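Local atomic coordinates of lysyl-trna-dependent l-ysyl-phosphatidylgycerol synthase (Bacillus licheniformis, PDB entry 4V36), a protein that catalyses the transfer of lysine from lysyl-tRNA to the membrane lipid phosphatidylglycerol, a modification linked to bacterial resistance. Residues V121-F126 against Y243-G248; Y148-E153 against P195-K200; I221-M226 against T254-G259; M258-L263 against Y288-S293. One frame throughout, in Å; residues are numbered along the deposited sequence.

Contact 1: residues V121-F126 against Y243-G248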
# COMPACT_ATOMS: atom_id res chain seq x y z
N VAL A 121 -2.43 4.71 12.95
CA VAL A 121 -2.25 5.73 13.97
C VAL A 121 -3.53 6.52 14.23
O VAL A 121 -4.12 7.07 13.30
CB VAL A 121 -1.13 6.71 13.59
CG1 VAL A 121 -1.03 7.85 14.60
CG2 VAL A 121 0.20 5.98 13.48
N ASP A 122 -3.95 6.57 15.49
CA ASP A 122 -5.09 7.38 15.90
C ASP A 122 -4.73 8.86 15.86
O ASP A 122 -3.91 9.32 16.66
CB ASP A 122 -5.56 6.97 17.30
CG ASP A 122 -6.94 7.50 17.64
OD1 ASP A 122 -7.35 8.55 17.09
OD2 ASP A 122 -7.63 6.87 18.47
N LEU A 123 -5.33 9.60 14.93
CA LEU A 123 -5.00 11.00 14.73
C LEU A 123 -5.54 11.90 15.85
O LEU A 123 -5.00 12.98 16.09
CB LEU A 123 -5.53 11.49 13.38
CG LEU A 123 -4.89 10.86 12.15
CD1 LEU A 123 -5.48 11.44 10.88
CD2 LEU A 123 -3.38 11.05 12.18
N ASP A 124 -6.58 11.44 16.53
CA ASP A 124 -7.18 12.22 17.61
C ASP A 124 -6.31 12.20 18.86
O ASP A 124 -6.20 13.20 19.57
CB ASP A 124 -8.58 11.70 17.94
CG ASP A 124 -9.60 12.06 16.87
OD1 ASP A 124 -9.45 13.13 16.25
OD2 ASP A 124 -10.54 11.27 16.66
N THR A 125 -5.70 11.05 19.14
CA THR A 125 -4.91 10.89 20.36
C THR A 125 -3.41 11.03 20.12
O THR A 125 -2.62 10.97 21.06
CB THR A 125 -5.18 9.52 21.01
OG1 THR A 125 -4.93 8.47 20.07
CG2 THR A 125 -6.63 9.43 21.49
N PHE A 126 -3.02 11.21 18.86
CA PHE A 126 -1.60 11.41 18.55
C PHE A 126 -1.16 12.82 18.91
O PHE A 126 -1.89 13.79 18.68
CB PHE A 126 -1.31 11.14 17.08
CG PHE A 126 0.07 11.53 16.65
CD1 PHE A 126 1.16 10.73 16.96
CD2 PHE A 126 0.30 12.71 15.96
CE1 PHE A 126 2.44 11.09 16.58
CE2 PHE A 126 1.58 13.08 15.58
CZ PHE A 126 2.65 12.26 15.89
N TYR A 243 3.79 16.23 9.98
CA TYR A 243 3.03 17.20 9.19
C TYR A 243 1.77 16.57 8.61
O TYR A 243 0.71 17.21 8.56
CB TYR A 243 3.89 17.77 8.06
CG TYR A 243 4.91 18.80 8.51
CD1 TYR A 243 4.51 19.99 9.10
CD2 TYR A 243 6.27 18.58 8.32
CE1 TYR A 243 5.43 20.93 9.51
CE2 TYR A 243 7.20 19.52 8.73
CZ TYR A 243 6.78 20.69 9.32
OH TYR A 243 7.70 21.62 9.72
N LEU A 244 1.87 15.32 8.18
CA LEU A 244 0.73 14.59 7.63
C LEU A 244 -0.35 14.38 8.68
O LEU A 244 -1.54 14.58 8.40
CB LEU A 244 1.17 13.24 7.07
CG LEU A 244 1.71 13.23 5.64
CD1 LEU A 244 2.20 11.84 5.26
CD2 LEU A 244 0.65 13.70 4.67
N PHE A 245 0.05 13.97 9.87
CA PHE A 245 -0.89 13.71 10.96
C PHE A 245 -1.57 15.00 11.41
O PHE A 245 -2.74 15.00 11.80
CB PHE A 245 -0.20 13.04 12.14
CG PHE A 245 0.32 11.65 11.84
CD1 PHE A 245 -0.06 10.99 10.68
CD2 PHE A 245 1.18 11.02 12.71
CE1 PHE A 245 0.42 9.73 10.40
CE2 PHE A 245 1.66 9.75 12.44
CZ PHE A 245 1.27 9.10 11.28
N GLN A 246 -0.83 16.11 11.36
CA GLN A 246 -1.38 17.41 11.70
C GLN A 246 -2.44 17.83 10.69
O GLN A 246 -3.51 18.30 11.06
CB GLN A 246 -0.27 18.47 11.76
CG GLN A 246 -0.78 19.88 11.97
CD GLN A 246 0.33 20.92 11.95
OE1 GLN A 246 1.48 20.60 11.68
NE2 GLN A 246 -0.02 22.16 12.23
N TRP A 247 -2.13 17.63 9.41
CA TRP A 247 -3.06 17.97 8.34
C TRP A 247 -4.29 17.08 8.36
O TRP A 247 -5.41 17.54 8.16
CB TRP A 247 -2.35 17.87 6.99
CG TRP A 247 -3.24 18.16 5.82
CD1 TRP A 247 -3.51 19.38 5.27
CD2 TRP A 247 -3.98 17.20 5.05
NE1 TRP A 247 -4.37 19.24 4.20
CE2 TRP A 247 -4.67 17.91 4.05
CE3 TRP A 247 -4.11 15.81 5.11
CZ2 TRP A 247 -5.49 17.28 3.12
CZ3 TRP A 247 -4.93 15.18 4.18
CH2 TRP A 247 -5.61 15.92 3.20
N GLY A 248 -4.07 15.78 8.60
CA GLY A 248 -5.16 14.82 8.64
C GLY A 248 -6.13 15.09 9.77
O GLY A 248 -7.34 14.98 9.60

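Contact 2: residues Y148-E153 against P195-K200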
# COMPACT_ATOMS: atom_id res chain seq x y z
N TYR A 148 10.73 25.25 6.97
CA TYR A 148 10.10 24.34 6.02
C TYR A 148 8.58 24.43 6.13
O TYR A 148 8.03 24.54 7.22
CB TYR A 148 10.57 22.90 6.25
CG TYR A 148 11.99 22.66 5.78
CD1 TYR A 148 13.07 22.90 6.63
CD2 TYR A 148 12.25 22.20 4.50
CE1 TYR A 148 14.37 22.69 6.21
CE2 TYR A 148 13.55 21.98 4.07
CZ TYR A 148 14.60 22.23 4.93
OH TYR A 148 15.89 22.01 4.50
N THR A 149 7.91 24.40 4.98
CA THR A 149 6.46 24.52 4.95
C THR A 149 5.81 23.32 4.27
O THR A 149 6.34 22.79 3.29
CB THR A 149 6.02 25.81 4.24
OG1 THR A 149 6.65 25.89 2.95
CG2 THR A 149 6.41 27.04 5.06
N PHE A 150 4.66 22.91 4.79
CA PHE A 150 3.95 21.74 4.30
C PHE A 150 2.68 22.14 3.56
O PHE A 150 1.86 22.88 4.10
CB PHE A 150 3.63 20.80 5.46
CG PHE A 150 2.94 19.53 5.06
CD1 PHE A 150 3.65 18.48 4.50
CD2 PHE A 150 1.57 19.39 5.25
CE1 PHE A 150 3.01 17.31 4.14
CE2 PHE A 150 0.93 18.22 4.88
CZ PHE A 150 1.65 17.18 4.33
N HIS A 151 2.52 21.65 2.33
CA HIS A 151 1.38 22.02 1.51
C HIS A 151 0.77 20.81 0.80
O HIS A 151 1.48 19.92 0.35
CB HIS A 151 1.78 23.06 0.47
CG HIS A 151 2.41 24.29 1.05
ND1 HIS A 151 1.68 25.33 1.56
CD2 HIS A 151 3.71 24.64 1.20
CE1 HIS A 151 2.49 26.27 2.00
NE2 HIS A 151 3.73 25.88 1.79
N VAL A 152 -0.56 20.80 0.71
CA VAL A 152 -1.26 19.75 -0.02
C VAL A 152 -1.89 20.31 -1.29
O VAL A 152 -2.74 21.20 -1.24
CB VAL A 152 -2.36 19.09 0.84
CG1 VAL A 152 -3.20 18.14 0.00
CG2 VAL A 152 -1.74 18.36 2.02
N GLU A 153 -1.45 19.79 -2.44
CA GLU A 153 -1.93 20.28 -3.73
C GLU A 153 -3.01 19.38 -4.31
O GLU A 153 -3.01 18.17 -4.09
CB GLU A 153 -0.76 20.41 -4.71
CG GLU A 153 0.42 21.20 -4.17
CD GLU A 153 0.09 22.66 -3.93
OE1 GLU A 153 -0.81 23.19 -4.62
OE2 GLU A 153 0.73 23.28 -3.05
N PRO A 195 -4.64 13.85 -4.34
CA PRO A 195 -3.89 15.01 -3.87
C PRO A 195 -2.42 14.69 -3.63
O PRO A 195 -2.09 13.55 -3.30
CB PRO A 195 -4.59 15.37 -2.55
CG PRO A 195 -5.96 14.82 -2.69
CD PRO A 195 -5.81 13.56 -3.49
N ILE A 196 -1.55 15.68 -3.79
CA ILE A 196 -0.13 15.49 -3.53
C ILE A 196 0.35 16.47 -2.48
O ILE A 196 0.23 17.68 -2.63
CB ILE A 196 0.71 15.67 -4.81
CG1 ILE A 196 0.37 14.58 -5.83
CG2 ILE A 196 2.19 15.64 -4.49
CD1 ILE A 196 1.15 14.68 -7.11
N ALA A 197 0.91 15.93 -1.39
CA ALA A 197 1.45 16.75 -0.32
C ALA A 197 2.94 16.97 -0.54
O ALA A 197 3.68 16.02 -0.82
CB ALA A 197 1.21 16.10 1.03
N VAL A 198 3.38 18.22 -0.44
CA VAL A 198 4.79 18.55 -0.65
C VAL A 198 5.40 19.27 0.55
O VAL A 198 4.69 19.91 1.33
CB VAL A 198 4.98 19.42 -1.90
CG1 VAL A 198 4.55 18.68 -3.15
CG2 VAL A 198 4.21 20.73 -1.76
N LEU A 199 6.71 19.14 0.70
CA LEU A 199 7.45 19.88 1.71
C LEU A 199 8.44 20.82 1.03
O LEU A 199 9.34 20.37 0.32
CB LEU A 199 8.18 18.93 2.66
CG LEU A 199 8.84 19.60 3.87
CD1 LEU A 199 7.78 20.13 4.82
CD2 LEU A 199 9.79 18.65 4.58
N LYS A 200 8.25 22.12 1.24
CA LYS A 200 9.11 23.11 0.60
C LYS A 200 10.05 23.77 1.60
O LYS A 200 9.74 23.90 2.78
CB LYS A 200 8.25 24.19 -0.08
CG LYS A 200 7.43 23.70 -1.25
CD LYS A 200 6.67 24.85 -1.89
CE LYS A 200 5.87 24.39 -3.09
NZ LYS A 200 5.13 25.52 -3.72

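Contact 3: residues I221-M226 against T254-G259. With LYN (2,6-diamino-hexanoic acid amide), chain C.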
# COMPACT_ATOMS: atom_id res chain seq x y z
N ILE A 221 -7.00 7.76 6.22
CA ILE A 221 -6.25 8.05 5.01
C ILE A 221 -4.87 7.41 5.07
O ILE A 221 -4.49 6.83 6.09
CB ILE A 221 -6.08 9.57 4.78
CG1 ILE A 221 -5.54 10.23 6.05
CG2 ILE A 221 -7.38 10.19 4.35
CD1 ILE A 221 -5.17 11.69 5.87
N SER A 222 -4.13 7.52 3.98
CA SER A 222 -2.75 7.06 3.94
C SER A 222 -2.05 7.64 2.73
O SER A 222 -2.64 8.36 1.93
CB SER A 222 -2.69 5.53 3.89
OG SER A 222 -2.50 5.07 2.56
N ILE A 223 -0.76 7.32 2.60
CA ILE A 223 0.00 7.72 1.44
C ILE A 223 0.54 6.49 0.74
O ILE A 223 0.49 5.38 1.28
CB ILE A 223 1.16 8.65 1.82
CG1 ILE A 223 2.11 7.95 2.79
CG2 ILE A 223 0.64 9.94 2.43
CD1 ILE A 223 3.29 8.78 3.20
N ASP A 224 1.05 6.68 -0.47
CA ASP A 224 1.63 5.59 -1.24
C ASP A 224 3.12 5.85 -1.43
O ASP A 224 3.96 5.10 -0.93
CB ASP A 224 0.92 5.45 -2.58
CG ASP A 224 1.42 4.28 -3.39
OD1 ASP A 224 2.04 3.37 -2.81
OD2 ASP A 224 1.19 4.28 -4.62
N LEU A 225 3.44 6.92 -2.14
CA LEU A 225 4.82 7.32 -2.35
C LEU A 225 5.25 8.34 -1.29
O LEU A 225 4.48 9.23 -0.93
CB LEU A 225 5.01 7.92 -3.75
CG LEU A 225 5.17 6.98 -4.94
CD1 LEU A 225 3.90 6.19 -5.23
CD2 LEU A 225 5.59 7.77 -6.17
N MET A 226 6.47 8.18 -0.79
CA MET A 226 7.10 9.20 0.05
C MET A 226 8.56 9.32 -0.36
O MET A 226 9.38 8.46 -0.03
CB MET A 226 6.98 8.85 1.53
CG MET A 226 7.82 9.77 2.42
SD MET A 226 7.77 9.37 4.18
CE MET A 226 6.23 10.15 4.67
N THR A 254 -9.79 10.45 11.16
CA THR A 254 -9.66 9.80 12.46
C THR A 254 -8.39 8.97 12.56
O THR A 254 -7.73 8.95 13.60
CB THR A 254 -10.88 8.90 12.75
OG1 THR A 254 -12.08 9.66 12.62
CG2 THR A 254 -10.80 8.33 14.16
N ALA A 255 -8.04 8.28 11.48
CA ALA A 255 -6.90 7.37 11.50
C ALA A 255 -5.99 7.54 10.28
O ALA A 255 -6.40 8.08 9.26
CB ALA A 255 -7.38 5.93 11.59
N PHE A 256 -4.75 7.07 10.41
CA PHE A 256 -3.81 7.10 9.30
C PHE A 256 -3.12 5.74 9.16
O PHE A 256 -2.66 5.16 10.14
CB PHE A 256 -2.76 8.19 9.51
CG PHE A 256 -1.94 8.48 8.28
CD1 PHE A 256 -0.83 7.71 7.97
CD2 PHE A 256 -2.28 9.52 7.43
CE1 PHE A 256 -0.07 7.97 6.84
CE2 PHE A 256 -1.53 9.79 6.30
CZ PHE A 256 -0.43 9.02 6.00
N ASN A 257 -3.06 5.24 7.93
CA ASN A 257 -2.40 3.98 7.65
C ASN A 257 -0.96 4.22 7.22
O ASN A 257 -0.71 4.75 6.14
CB ASN A 257 -3.16 3.21 6.56
CG ASN A 257 -2.73 1.75 6.47
OD1 ASN A 257 -1.62 1.39 6.83
ND2 ASN A 257 -3.63 0.91 5.97
N MET A 258 -0.01 3.84 8.07
CA MET A 258 1.40 4.05 7.77
C MET A 258 1.99 2.94 6.91
O MET A 258 3.19 2.89 6.68
CB MET A 258 2.21 4.18 9.07
CG MET A 258 1.86 5.39 9.91
SD MET A 258 3.03 5.63 11.25
CE MET A 258 4.54 5.90 10.33
N GLY A 259 1.13 2.03 6.45
CA GLY A 259 1.58 0.93 5.63
C GLY A 259 1.96 -0.28 6.46
O GLY A 259 1.96 -0.23 7.70
N LYN C . 7.87 5.45 -2.31
CA LYN C . 7.67 4.34 -3.23
CB LYN C . 8.94 3.50 -3.31
CG LYN C . 8.77 2.28 -4.21
CD LYN C . 10.10 1.89 -4.86
CE LYN C . 11.15 1.52 -3.82
NZ LYN C . 12.43 1.18 -4.50
C LYN C . 6.52 3.49 -2.77
O LYN C . 6.41 3.22 -1.59
NT LYN C . 5.63 3.06 -3.67

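Contact 4: residues M258-L263 against Y288-S293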
# COMPACT_ATOMS: atom_id res chain seq x y z
N MET A 258 -0.01 3.84 8.07
CA MET A 258 1.40 4.05 7.77
C MET A 258 1.99 2.94 6.91
O MET A 258 3.19 2.89 6.68
CB MET A 258 2.21 4.18 9.07
CG MET A 258 1.86 5.39 9.91
SD MET A 258 3.03 5.63 11.25
CE MET A 258 4.54 5.90 10.33
N GLY A 259 1.13 2.03 6.45
CA GLY A 259 1.58 0.93 5.63
C GLY A 259 1.96 -0.28 6.46
O GLY A 259 1.96 -0.23 7.70
N MET A 260 2.30 -1.38 5.79
CA MET A 260 2.60 -2.62 6.48
C MET A 260 4.00 -2.62 7.08
O MET A 260 4.93 -2.04 6.53
CB MET A 260 2.44 -3.81 5.52
CG MET A 260 2.35 -5.16 6.22
SD MET A 260 1.93 -6.51 5.09
CE MET A 260 3.40 -6.56 4.07
N ALA A 261 4.13 -3.28 8.23
CA ALA A 261 5.41 -3.45 8.89
C ALA A 261 5.64 -4.93 9.16
O ALA A 261 4.68 -5.69 9.28
CB ALA A 261 5.46 -2.65 10.18
N PRO A 262 6.92 -5.35 9.25
CA PRO A 262 7.19 -6.76 9.55
C PRO A 262 6.69 -7.16 10.93
O PRO A 262 6.60 -6.31 11.82
CB PRO A 262 8.72 -6.85 9.47
CG PRO A 262 9.19 -5.45 9.70
CD PRO A 262 8.15 -4.58 9.06
N LEU A 263 6.36 -8.43 11.10
CA LEU A 263 5.89 -8.93 12.39
C LEU A 263 7.02 -8.90 13.42
O LEU A 263 8.20 -8.91 13.07
CB LEU A 263 5.36 -10.36 12.25
CG LEU A 263 4.17 -10.58 11.31
CD1 LEU A 263 3.87 -12.06 11.19
CD2 LEU A 263 2.96 -9.83 11.82
N TYR A 288 10.33 -5.60 -0.24
CA TYR A 288 9.31 -5.43 -1.26
C TYR A 288 7.91 -5.26 -0.67
O TYR A 288 6.97 -4.88 -1.38
CB TYR A 288 9.32 -6.62 -2.23
CG TYR A 288 10.56 -6.73 -3.08
CD1 TYR A 288 11.76 -7.19 -2.54
CD2 TYR A 288 10.54 -6.38 -4.42
CE1 TYR A 288 12.90 -7.29 -3.32
CE2 TYR A 288 11.67 -6.47 -5.21
CZ TYR A 288 12.85 -6.93 -4.65
OH TYR A 288 13.98 -7.03 -5.43
N MET A 289 7.76 -5.55 0.61
CA MET A 289 6.44 -5.56 1.23
C MET A 289 6.26 -4.46 2.28
O MET A 289 5.14 -4.15 2.68
CB MET A 289 6.16 -6.92 1.87
CG MET A 289 6.30 -8.09 0.92
SD MET A 289 5.42 -9.55 1.52
CE MET A 289 5.80 -9.49 3.27
N TYR A 290 7.37 -3.86 2.71
CA TYR A 290 7.32 -2.87 3.78
C TYR A 290 7.79 -1.50 3.30
O TYR A 290 8.98 -1.27 3.10
CB TYR A 290 8.15 -3.34 4.97
CG TYR A 290 7.91 -4.79 5.31
CD1 TYR A 290 6.69 -5.22 5.81
CD2 TYR A 290 8.91 -5.74 5.13
CE1 TYR A 290 6.46 -6.54 6.12
CE2 TYR A 290 8.70 -7.07 5.44
CZ TYR A 290 7.47 -7.47 5.93
OH TYR A 290 7.25 -8.79 6.24
N SER A 291 6.84 -0.59 3.12
CA SER A 291 7.12 0.74 2.59
C SER A 291 7.79 1.65 3.61
O SER A 291 7.81 1.35 4.81
CB SER A 291 5.83 1.39 2.08
OG SER A 291 4.84 1.40 3.09
N PHE A 292 8.35 2.76 3.12
CA PHE A 292 9.01 3.77 3.95
C PHE A 292 10.20 3.19 4.71
O PHE A 292 11.35 3.45 4.36
CB PHE A 292 8.02 4.41 4.92
CG PHE A 292 6.68 4.70 4.30
CD1 PHE A 292 6.57 5.59 3.25
CD2 PHE A 292 5.54 4.08 4.77
CE1 PHE A 292 5.34 5.85 2.67
CE2 PHE A 292 4.31 4.34 4.20
CZ PHE A 292 4.21 5.23 3.15
N SER A 293 9.92 2.41 5.75
CA SER A 293 10.98 1.79 6.53
C SER A 293 10.69 0.31 6.78
O SER A 293 9.56 -0.07 7.08
CB SER A 293 11.15 2.52 7.87
OG SER A 293 12.24 1.98 8.61

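Contact 1: residues V121-F126 against Y243-G248
F245 and F126 meet as a T-shaped (edge-to-face) pair. It packs helix 236-251 against the end of strand 111-122 and the turn that follows, a helix-on-sheet contact in a domain of the acetyltransferase clan. The edge of the F245 ring is turned to the face of F126. The planes stand at 83° and the centroids lie 5.0 Å apart. F245 CD2 does the touching, above the F126 face but displaced toward its rim. Its nearest atom there is F126 CE2, at 3.6 Å. F126 reaches this place with CG anti to the backbone N (chi1 171°), and the two side chains cross at about a right angle.

V121 takes a different part of F245. Its CG1 comes over one face of the ring, 3.9 Å from F245 CE2, while CG2 lies near F245 CZ. L123 crosses F245 at about a right angle, with CD2 3.6 Å from F245 CD1 and also close to F245 CB. F245 is thus touched by both branches of V121, one branch of L123 and the F126 ring. It also makes an edge-to-face pair with F256 of strand 255-261, the neighbour of strand 111-122 in the sheet.

The turn has its own brace. D122 OD1 accepts from D124 N in an Asx turn, a bent bond with an N-H...O angle of 142°. A weak F126 N to D122 O bond spans the same bend. V121, L123 and F126 all point their CB toward the helix. One helix turn beyond F245, G248 brings bare backbone to the contact, and L123 CD1 lies 3.9 Å from G248 C.

Contact 2: residues Y148-E153 against P195-K200
F150 lies across from L199 in a non-hydrogen-bonded antiparallel pair, and its side chain runs toward A197. CB begins loosely, 4.3 Å from L199 CD1. CG, anti to the backbone N (chi1 -178°), starts the ring off toward V198 O and A197. Further along the ring, CD1 is 3.6 Å from V198 O. CE1 then nears the methyl of A197, and the tip atom CZ is closest to it, 3.5 Å from A197 CB. V198 O and A197 CB both stand oblique to the ring, while L199 CD1 is at its edge. On the same face of the sheet, V152 CG2 also touches A197 CB, and V152 CG1 lies beside P195 CB.

Strands 149-153 and 196-200 form one outer end of the mixed sheet, with 149-153 outermost in this chain. Helix 236-251 covers the face that carries F150, V152 and L199; there L244 meets F150 and W247 meets V152. Helix 159-173 covers the other face, where L165 meets I196 and V198.

Six backbone bonds tie the strands, two each at T149-K200, H151-V198 and E153-I196. The bond from V198 N to H151 O, 2.7 Å long, is nearly straight at 168°. E153 N sits off the carbonyl plane of I196, tilted 34° from it. On the face of T149 and H151, T149 OG1 donates to H151 NE2 over 3.1 Å, and the extended K200 chain passes with its CD 4.3 Å from H151 CD2.

Contact 3: residues I221-M226 against T254-G259
Strands 220-228 and 255-261 are the parallel pair of a beta-alpha-beta unit, joined through helix 236-251, and I221 pairs with F256 between them. Pairing is firm at I221 and the strands part by D224. This is consistent with the splayed parallel strands of the GNAT acetyltransferase fold, to whose clan the domain belongs. I221 uses both its backbone groups. Its N donates to A255 O over 3.1 Å, and its O accepts from N257 N at 2.8 Å.

The F256 ring turns one face to S222, whose CA makes a CH-pi contact 4.0 Å from the ring centroid. I221 O is over the same face, toward the rim. I221 CG1 sits between its backbone N and carbonyl carbon (chi1 51°), which puts it 3.6 Å from F256 CD2. I223 CG2 meets the tip, F256 CZ, at 3.8 Å. In strand 255-261, N257 OD1 accepts from G259 N in an Asx turn, and N257 ND2 reaches E118.

At D224 the chain turns a corner, and D224, L225 and M226 line the pocket of the bound lysine amide. D224 O lies 3.2 Å from the ligand O. M226 N is 3.4 Å from the ligand N, and L225 CG and CD1 border its CA and NT. D224 OD2 is hydrogen-bonded to Y190 OH. Beyond the corner, backbone polar groups no longer pair with strand 255-261, and the parting probably lets them face the ligand's polar end instead.

Contact 4: residues M258-L263 against Y288-S293
M258-P262 and M289-F292 run past each other with end-to-end directions 131° apart, and M260 and Y290 have their CA atoms 5.4 Å from each other. Side chains and single backbone atoms make the contact.

P262 lies over one face of Y290. Its CD is 3.8 Å from the ring centroid and 18° off the ring normal, a CH-pi contact. P262 N stands over the same face, 3.4 Å from Y290 CE1. The opposite face has M289 CB above its centre, and M260 O is at the ring edge, in plane. The Y290 ring is thus held between P262 and M289 CB. Its hydroxyl is hydrogen-bonded to L115 O of strand 111-122, which ties the far end of the ring to that strand.

M260 is extended to SD and then bends, its chi3 of 67° placing CE against the other segment. CE touches M289 CB at 3.5 Å and also lies close to M289 O and Y290 CE1.

At the other end, M258 O lies at the edge of the F292 ring, near its plane, 3.1 Å from F292 CE2. The same oxygen is hydrogen-bonded to K299 NZ. G259, with a positive phi and no side chain, passes S291 with its CA 4.2 Å from S291 OG.

The arrangement is that of a loop, between helices 276-285 and 296-300, laid over the end of a sheet strand beside the ligand pocket. The side chain of S291 is about 4 Å from the bound lysine amide, between nearest atoms.

All four contacts belong to one mixed sheet and its coverings. Contacts 1 and 3, centres 10 Å apart, are joined by bonding between neighbouring strands: L123 N is 2.8 Å from T254 O, a probable hydrogen bond. Contacts 3 and 4 share M258 and G259. F292 of contact 4 packs on strand 220-228 of contact 3, with its CE1 3.6 Å from M226 CB. These two contacts border the bound lysine amide. Contact 2 lies further out; the side chain of I196 is about 12 Å from the ligand, between nearest atoms. Helix 236-251 bridges contacts 1 and 2, as W247 NE1 lies 3.5 Å from V152 CG2. M258 SD reaches back from contact 4 to V121 and F245 of contact 1.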